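Local structure of acetyl xylan esterase (Paenibacillus sp. R4, 6AGQ) at residues R265-T276 with P292-H303. The protein probably hydrolyses acetyl esters, removing acetyl groups from xylan, as a cold-active serine esterase of the alpha/beta-hydrolase superfamily. Numbering follows the deposited sequence.
Sequences RTLMAITLQDIT and PKEVRLYHDYGH
Ile270 and Arg296 sit at the heart of a parallel strand pair, where Ile270 N gives a nearly straight bond (172°) to Arg296 O at 2.9 Å. The ladder runs unbroken from Thr266 to Leu272, and side chains part to the two faces. On the face covered by helix 279-286 packing is close: Ile270 CD1 lies 3.7 Å from Val295 CG2, and Phe283 covers Ile270 and Leu297. On the opposite face, which helix 309-320 covers through Phe316, Leu267 CD1 sits over the centre of the Arg296 guanidinium, 3.6 Å above its plane. Arg296 reaches this place because its chain folds back at chi2 (-66°); NH2 then forms a salt bridge of 3.0 Å with Glu294 OE2, while NH1 donates to Val295 O from above the carbonyl plane. With an alanine here, Leu267 would probably lose the flat group packed on its CD1, and Glu294 OE2 its direct salt-bridge partner. The looser, solvent-facing end lies at Arg265 and exposed Pro292, where a water joins Arg265 NH1 to Glu294 OE1. Beyond the strands, Gln273 NE2 donates to His299 O at 2.8 Å (174°), the oxygen lying in the amide plane, and Thr276 CG2 rests over the His303 ring, 3.7 Å from its centroid. Asp274 OD2 approaches the edge of that ring near CD2, with ND1 farther off, and His303 NE2 is hydrogen-bonded to Ser185 OG. Strand 265-271, helix 279-286 and strand 293-298 make a beta-alpha-beta unit at the sheet edge, whose following loops bring Asp274 and His303 near Ser185, consistent with the catalytic triad of an alpha/beta-hydrolase.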
ATOM      1  N   ARG A 265      18.834 -12.172 -36.850  1.00 28.88           N
ATOM      2  CA  ARG A 265      18.004 -10.978 -36.892  1.00 28.24           C
ATOM      3  C   ARG A 265      17.118 -10.964 -35.665  1.00 26.43           C
ATOM      4  O   ARG A 265      16.513 -11.977 -35.385  1.00 28.26           O
ATOM      5  CB  ARG A 265      17.145 -10.978 -38.187  1.00 27.61           C
ATOM      6  CG  ARG A 265      16.171  -9.820 -38.270  1.00 31.21           C
ATOM      7  CD  ARG A 265      15.310  -9.829 -39.545  1.00 33.59           C
ATOM      8  NE  ARG A 265      16.128  -9.995 -40.729  1.00 31.68           N
ATOM      9  CZ  ARG A 265      16.691  -9.019 -41.455  1.00 36.33           C
ATOM     10  NH1 ARG A 265      16.507  -7.714 -41.194  1.00 31.88           N
ATOM     11  NH2 ARG A 265      17.406  -9.375 -42.532  1.00 38.05           N
ATOM     12  N   THR A 266      17.022  -9.834 -34.971  1.00 24.77           N
ATOM     13  CA  THR A 266      16.392  -9.756 -33.636  1.00 27.61           C
ATOM     14  C   THR A 266      15.300  -8.679 -33.582  1.00 32.06           C
ATOM     15  O   THR A 266      15.501  -7.574 -34.128  1.00 29.23           O
ATOM     16  CB  THR A 266      17.432  -9.391 -32.587  1.00 29.91           C
ATOM     17  OG1 THR A 266      18.496 -10.333 -32.644  1.00 31.49           O
ATOM     18  CG2 THR A 266      16.865  -9.423 -31.162  1.00 31.25           C
ATOM     19  N   LEU A 267      14.152  -9.030 -32.973  1.00 28.96           N
ATOM     20  CA  LEU A 267      13.039  -8.111 -32.686  1.00 27.74           C
ATOM     21  C   LEU A 267      12.878  -8.131 -31.200  1.00 27.27           C
ATOM     22  O   LEU A 267      12.360  -9.137 -30.627  1.00 28.17           O
ATOM     23  CB  LEU A 267      11.710  -8.567 -33.308  1.00 29.98           C
ATOM     24  CG  LEU A 267      10.449  -7.735 -32.925  1.00 32.09           C
ATOM     25  CD1 LEU A 267      10.524  -6.343 -33.517  1.00 33.85           C
ATOM     26  CD2 LEU A 267       9.153  -8.347 -33.384  1.00 33.46           C
ATOM     27  N   MET A 268      13.269  -7.033 -30.574  1.00 25.46           N
ATOM     28  CA  MET A 268      13.101  -6.824 -29.169  1.00 25.90           C
ATOM     29  C   MET A 268      11.971  -5.867 -28.744  1.00 25.70           C
ATOM     30  O   MET A 268      11.924  -4.756 -29.208  1.00 33.32           O
ATOM     31  CB  MET A 268      14.427  -6.352 -28.572  1.00 27.74           C
ATOM     32  CG  MET A 268      14.366  -6.406 -27.049  1.00 29.96           C
ATOM     33  SD  MET A 268      15.815  -5.905 -26.154  1.00 31.11           S
ATOM     34  CE  MET A 268      17.091  -7.034 -26.759  1.00 31.74           C
ATOM     35  N   ALA A 269      11.123  -6.295 -27.812  1.00 26.37           N
ATOM     36  CA  ALA A 269      10.218  -5.437 -27.048  1.00 26.32           C
ATOM     37  C   ALA A 269      10.835  -4.878 -25.760  1.00 27.47           C
ATOM     38  O   ALA A 269      11.413  -5.621 -24.938  1.00 25.73           O
ATOM     39  CB  ALA A 269       8.962  -6.223 -26.641  1.00 26.16           C
ATOM     40  N   ILE A 270      10.671  -3.569 -25.553  1.00 26.07           N
ATOM     41  CA  ILE A 270      11.107  -2.939 -24.297  1.00 27.54           C
ATOM     42  C   ILE A 270       9.961  -2.090 -23.788  1.00 29.07           C
ATOM     43  O   ILE A 270       9.304  -1.379 -24.560  1.00 30.28           O
ATOM     44  CB  ILE A 270      12.333  -2.072 -24.542  1.00 26.64           C
ATOM     45  CG1 ILE A 270      13.441  -2.921 -25.166  1.00 27.59           C
ATOM     46  CG2 ILE A 270      12.775  -1.353 -23.261  1.00 26.67           C
ATOM     47  CD1 ILE A 270      14.708  -2.160 -25.555  1.00 28.11           C
ATOM     48  N   THR A 271       9.724  -2.162 -22.506  1.00 25.55           N
ATOM     49  CA  THR A 271       8.627  -1.467 -21.888  1.00 29.80           C
ATOM     50  C   THR A 271       9.241  -0.444 -20.960  1.00 30.67           C
ATOM     51  O   THR A 271      10.037  -0.795 -20.081  1.00 29.60           O
ATOM     52  CB  THR A 271       7.717  -2.473 -21.120  1.00 33.46           C
ATOM     53  OG1 THR A 271       8.524  -3.402 -20.413  1.00 33.00           O
ATOM     54  CG2 THR A 271       6.844  -3.288 -22.140  1.00 35.00           C
ATOM     55  N   LEU A 272       8.909   0.823 -21.169  1.00 31.84           N
ATOM     56  CA  LEU A 272       9.665   1.910 -20.537  1.00 36.93           C
ATOM     57  C   LEU A 272       9.372   2.144 -19.073  1.00 34.97           C
ATOM     58  O   LEU A 272      10.141   2.802 -18.426  1.00 35.77           O
ATOM     59  CB  LEU A 272       9.471   3.228 -21.277  1.00 41.56           C
ATOM     60  CG  LEU A 272      10.149   3.376 -22.646  1.00 47.25           C
ATOM     61  CD1 LEU A 272      10.045   4.822 -23.118  1.00 50.81           C
ATOM     62  CD2 LEU A 272      11.612   2.942 -22.642  1.00 51.77           C
ATOM     63  N   GLN A 273       8.247   1.655 -18.572  1.00 32.22           N
ATOM     64  CA  GLN A 273       7.877   1.800 -17.174  1.00 35.63           C
ATOM     65  C   GLN A 273       8.244   0.538 -16.356  1.00 34.50           C
ATOM     66  O   GLN A 273       7.879   0.434 -15.194  1.00 31.65           O
ATOM     67  CB  GLN A 273       6.346   2.046 -17.029  1.00 36.72           C
ATOM     68  CG  GLN A 273       5.786   3.294 -17.719  1.00 40.69           C
ATOM     69  CD  GLN A 273       6.631   4.540 -17.519  1.00 38.48           C
ATOM     70  OE1 GLN A 273       6.990   4.901 -16.389  1.00 43.49           O
ATOM     71  NE2 GLN A 273       7.006   5.167 -18.620  1.00 38.75           N
ATOM     72  N   ASP A 274       8.959  -0.399 -16.976  1.00 34.79           N
ATOM     73  CA  ASP A 274       9.278  -1.697 -16.372  1.00 33.67           C
ATOM     74  C   ASP A 274      10.274  -1.482 -15.205  1.00 31.81           C
ATOM     75  O   ASP A 274      11.381  -0.960 -15.411  1.00 30.50           O
ATOM     76  CB  ASP A 274       9.898  -2.598 -17.448  1.00 35.00           C
ATOM     77  CG  ASP A 274       9.812  -4.096 -17.117  1.00 41.87           C
ATOM     78  OD1 ASP A 274       9.999  -4.457 -15.910  1.00 33.33           O
ATOM     79  OD2 ASP A 274       9.613  -4.899 -18.108  1.00 40.00           O
ATOM     80  N   ILE A 275       9.844  -1.842 -14.014  1.00 32.73           N
ATOM     81  CA  ILE A 275      10.722  -1.876 -12.821  1.00 39.42           C
ATOM     82  C   ILE A 275      11.338  -3.245 -12.497  1.00 37.80           C
ATOM     83  O   ILE A 275      12.207  -3.326 -11.604  1.00 36.92           O
ATOM     84  CB  ILE A 275      10.030  -1.290 -11.554  1.00 42.93           C
ATOM     85  CG1 ILE A 275       8.815  -2.125 -11.127  1.00 49.50           C
ATOM     86  CG2 ILE A 275       9.611   0.146 -11.819  1.00 42.36           C
ATOM     87  CD1 ILE A 275       8.374  -1.847  -9.702  1.00 55.75           C
ATOM     88  N   THR A 276      10.920  -4.288 -13.227  1.00 32.98           N
ATOM     89  CA  THR A 276      11.475  -5.629 -13.078  1.00 34.86           C
ATOM     90  C   THR A 276      12.647  -5.945 -13.995  1.00 32.35           C
ATOM     91  O   THR A 276      13.629  -6.495 -13.545  1.00 29.93           O
ATOM     92  CB  THR A 276      10.353  -6.649 -13.213  1.00 39.34           C
ATOM     93  OG1 THR A 276       9.502  -6.460 -12.081  1.00 42.57           O
ATOM     94  CG2 THR A 276      10.877  -8.080 -13.212  1.00 44.59           C
ATOM     95  N   PRO A 292      21.341  -7.722 -37.670  1.00 31.57           N
ATOM     96  CA  PRO A 292      20.182  -6.812 -37.789  1.00 29.24           C
ATOM     97  C   PRO A 292      19.185  -6.910 -36.654  1.00 27.53           C
ATOM     98  O   PRO A 292      18.970  -7.995 -36.105  1.00 29.12           O
ATOM     99  CB  PRO A 292      19.490  -7.269 -39.085  1.00 32.67           C
ATOM    100  CG  PRO A 292      20.479  -8.184 -39.766  1.00 33.39           C
ATOM    101  CD  PRO A 292      21.330  -8.772 -38.695  1.00 31.15           C
ATOM    102  N   LYS A 293      18.541  -5.793 -36.338  1.00 27.60           N
ATOM    103  CA  LYS A 293      17.712  -5.675 -35.180  1.00 26.93           C
ATOM    104  C   LYS A 293      16.684  -4.593 -35.309  1.00 28.65           C
ATOM    105  O   LYS A 293      16.886  -3.615 -36.050  1.00 28.65           O
ATOM    106  CB  LYS A 293      18.573  -5.330 -33.994  1.00 28.73           C
ATOM    107  CG  LYS A 293      19.310  -3.992 -34.144  1.00 31.52           C
ATOM    108  CD  LYS A 293      20.178  -3.747 -32.906  1.00 33.05           C
ATOM    109  CE  LYS A 293      20.633  -2.305 -32.816  1.00 33.34           C
ATOM    110  NZ  LYS A 293      22.050  -2.241 -33.145  1.00 34.60           N
ATOM    111  N   GLU A 294      15.629  -4.741 -34.519  1.00 26.19           N
ATOM    112  CA  GLU A 294      14.475  -3.842 -34.532  1.00 30.92           C
ATOM    113  C   GLU A 294      13.969  -3.872 -33.150  1.00 26.58           C
ATOM    114  O   GLU A 294      14.056  -4.891 -32.549  1.00 26.79           O
ATOM    115  CB  GLU A 294      13.349  -4.398 -35.392  1.00 36.98           C
ATOM    116  CG  GLU A 294      13.522  -4.224 -36.869  1.00 45.47           C
ATOM    117  CD  GLU A 294      12.408  -4.924 -37.667  1.00 52.58           C
ATOM    118  OE1 GLU A 294      12.773  -5.634 -38.640  1.00 57.61           O
ATOM    119  OE2 GLU A 294      11.183  -4.791 -37.322  1.00 52.22           O
ATOM    120  N   VAL A 295      13.375  -2.792 -32.698  1.00 27.76           N
ATOM    121  CA  VAL A 295      12.908  -2.645 -31.340  1.00 28.72           C
ATOM    122  C   VAL A 295      11.446  -2.166 -31.360  1.00 31.80           C
ATOM    123  O   VAL A 295      11.077  -1.462 -32.261  1.00 27.63           O
ATOM    124  CB  VAL A 295      13.850  -1.737 -30.534  1.00 29.99           C
ATOM    125  CG1 VAL A 295      13.829  -0.266 -31.035  1.00 27.47           C
ATOM    126  CG2 VAL A 295      13.545  -1.838 -29.047  1.00 29.08           C
ATOM    127  N   ARG A 296      10.587  -2.658 -30.454  1.00 31.57           N
ATOM    128  CA  ARG A 296       9.285  -2.009 -30.216  1.00 29.94           C
ATOM    129  C   ARG A 296       9.325  -1.388 -28.793  1.00 30.02           C
ATOM    130  O   ARG A 296       9.533  -2.093 -27.829  1.00 26.94           O
ATOM    131  CB  ARG A 296       8.145  -3.001 -30.329  1.00 30.83           C
ATOM    132  CG  ARG A 296       7.984  -3.715 -31.661  1.00 30.84           C
ATOM    133  CD  ARG A 296       7.594  -2.799 -32.821  1.00 32.64           C
ATOM    134  NE  ARG A 296       7.576  -3.466 -34.135  1.00 31.98           N
ATOM    135  CZ  ARG A 296       8.604  -3.558 -34.992  1.00 37.06           C
ATOM    136  NH1 ARG A 296       9.784  -2.990 -34.719  1.00 38.38           N
ATOM    137  NH2 ARG A 296       8.453  -4.210 -36.162  1.00 37.97           N
ATOM    138  N   LEU A 297       9.115  -0.074 -28.680  1.00 28.82           N
ATOM    139  CA  LEU A 297       9.082   0.674 -27.389  1.00 26.16           C
ATOM    140  C   LEU A 297       7.654   0.948 -27.004  1.00 24.55           C
ATOM    141  O   LEU A 297       6.947   1.682 -27.687  1.00 28.93           O
ATOM    142  CB  LEU A 297       9.810   2.007 -27.554  1.00 31.34           C
ATOM    143  CG  LEU A 297      11.168   1.936 -28.266  1.00 35.52           C
ATOM    144  CD1 LEU A 297      11.665   3.320 -28.677  1.00 41.27           C
ATOM    145  CD2 LEU A 297      12.149   1.279 -27.324  1.00 38.64           C
ATOM    146  N   TYR A 298       7.186   0.282 -25.965  1.00 26.56           N
ATOM    147  CA  TYR A 298       5.877   0.507 -25.375  1.00 27.01           C
ATOM    148  C   TYR A 298       6.064   1.491 -24.196  1.00 30.56           C
ATOM    149  O   TYR A 298       6.447   1.109 -23.070  1.00 29.67           O
ATOM    150  CB  TYR A 298       5.248  -0.844 -25.002  1.00 25.01           C
ATOM    151  CG  TYR A 298       5.143  -1.735 -26.220  1.00 25.90           C
ATOM    152  CD1 TYR A 298       4.474  -1.293 -27.365  1.00 24.99           C
ATOM    153  CD2 TYR A 298       5.698  -3.015 -26.252  1.00 25.00           C
ATOM    154  CE1 TYR A 298       4.369  -2.086 -28.519  1.00 26.80           C
ATOM    155  CE2 TYR A 298       5.582  -3.819 -27.409  1.00 24.38           C
ATOM    156  CZ  TYR A 298       4.921  -3.345 -28.540  1.00 27.84           C
ATOM    157  OH  TYR A 298       4.829  -4.087 -29.698  1.00 26.19           O
ATOM    158  N   HIS A 299       5.797   2.769 -24.469  1.00 32.18           N
ATOM    159  CA  HIS A 299       6.092   3.872 -23.509  1.00 33.90           C
ATOM    160  C   HIS A 299       5.420   3.789 -22.101  1.00 36.56           C
ATOM    161  O   HIS A 299       6.095   4.057 -21.075  1.00 35.56           O
ATOM    162  CB  HIS A 299       5.824   5.256 -24.153  1.00 36.37           C
ATOM    163  CG  HIS A 299       6.704   5.565 -25.340  1.00 44.35           C
ATOM    164  ND1 HIS A 299       6.597   4.899 -26.555  1.00 51.05           N
ATOM    165  CD2 HIS A 299       7.687   6.481 -25.506  1.00 48.20           C
ATOM    166  CE1 HIS A 299       7.490   5.383 -27.408  1.00 50.84           C
ATOM    167  NE2 HIS A 299       8.168   6.341 -26.796  1.00 55.06           N
ATOM    168  N   ASP A 300       4.136   3.404 -22.053  1.00 33.25           N
ATOM    169  CA  ASP A 300       3.318   3.414 -20.809  1.00 37.20           C
ATOM    170  C   ASP A 300       3.014   2.039 -20.180  1.00 34.39           C
ATOM    171  O   ASP A 300       2.048   1.874 -19.411  1.00 31.63           O
ATOM    172  CB  ASP A 300       1.979   4.114 -21.126  1.00 40.18           C
ATOM    173  CG  ASP A 300       2.193   5.378 -21.928  1.00 48.71           C
ATOM    174  OD1 ASP A 300       2.786   6.296 -21.326  1.00 38.76           O
ATOM    175  OD2 ASP A 300       1.864   5.404 -23.162  1.00 51.94           O
ATOM    176  N   TYR A 301       3.831   1.058 -20.517  1.00 32.93           N
ATOM    177  CA  TYR A 301       3.659  -0.303 -20.025  1.00 35.46           C
ATOM    178  C   TYR A 301       4.850  -0.668 -19.125  1.00 33.10           C
ATOM    179  O   TYR A 301       6.009  -0.265 -19.369  1.00 30.01           O
ATOM    180  CB  TYR A 301       3.538  -1.300 -21.214  1.00 33.77           C
ATOM    181  CG  TYR A 301       2.148  -1.327 -21.792  1.00 35.63           C
ATOM    182  CD1 TYR A 301       1.756  -0.393 -22.770  1.00 34.86           C
ATOM    183  CD2 TYR A 301       1.190  -2.263 -21.343  1.00 33.58           C
ATOM    184  CE1 TYR A 301       0.461  -0.398 -23.289  1.00 33.00           C
ATOM    185  CE2 TYR A 301      -0.092  -2.259 -21.861  1.00 34.70           C
ATOM    186  CZ  TYR A 301      -0.450  -1.321 -22.803  1.00 33.45           C
ATOM    187  OH  TYR A 301      -1.700  -1.321 -23.325  1.00 35.42           O
ATOM    188  N   GLY A 302       4.535  -1.461 -18.120  1.00 32.32           N
ATOM    189  CA  GLY A 302       5.515  -2.139 -17.306  1.00 31.83           C
ATOM    190  C   GLY A 302       5.724  -3.613 -17.635  1.00 34.21           C
ATOM    191  O   GLY A 302       5.631  -4.059 -18.797  1.00 36.51           O
ATOM    192  N   HIS A 303       6.075  -4.369 -16.598  1.00 38.47           N
ATOM    193  CA  HIS A 303       6.313  -5.816 -16.744  1.00 42.14           C
ATOM    194  C   HIS A 303       4.930  -6.468 -16.657  1.00 39.05           C
ATOM    195  O   HIS A 303       4.402  -6.629 -15.592  1.00 33.75           O
ATOM    196  CB  HIS A 303       7.237  -6.274 -15.621  1.00 45.36           C
ATOM    197  CG  HIS A 303       7.954  -7.559 -15.896  1.00 49.96           C
ATOM    198  ND1 HIS A 303       7.547  -8.766 -15.357  1.00 49.97           N
ATOM    199  CD2 HIS A 303       9.092  -7.818 -16.588  1.00 51.62           C
ATOM    200  CE1 HIS A 303       8.390  -9.719 -15.728  1.00 53.74           C
ATOM    201  NE2 HIS A 303       9.337  -9.171 -16.477  1.00 56.44           N
TER
HETATM  202  O   HOH W   1      15.395  -6.412 -38.823  1.00 45.13           O
HETATM  203  O   HOH W   2      20.643  -9.339 -33.924  1.00 30.29           O
HETATM  204  O   HOH W   3       6.971  -3.144 -13.973  1.00 41.28           O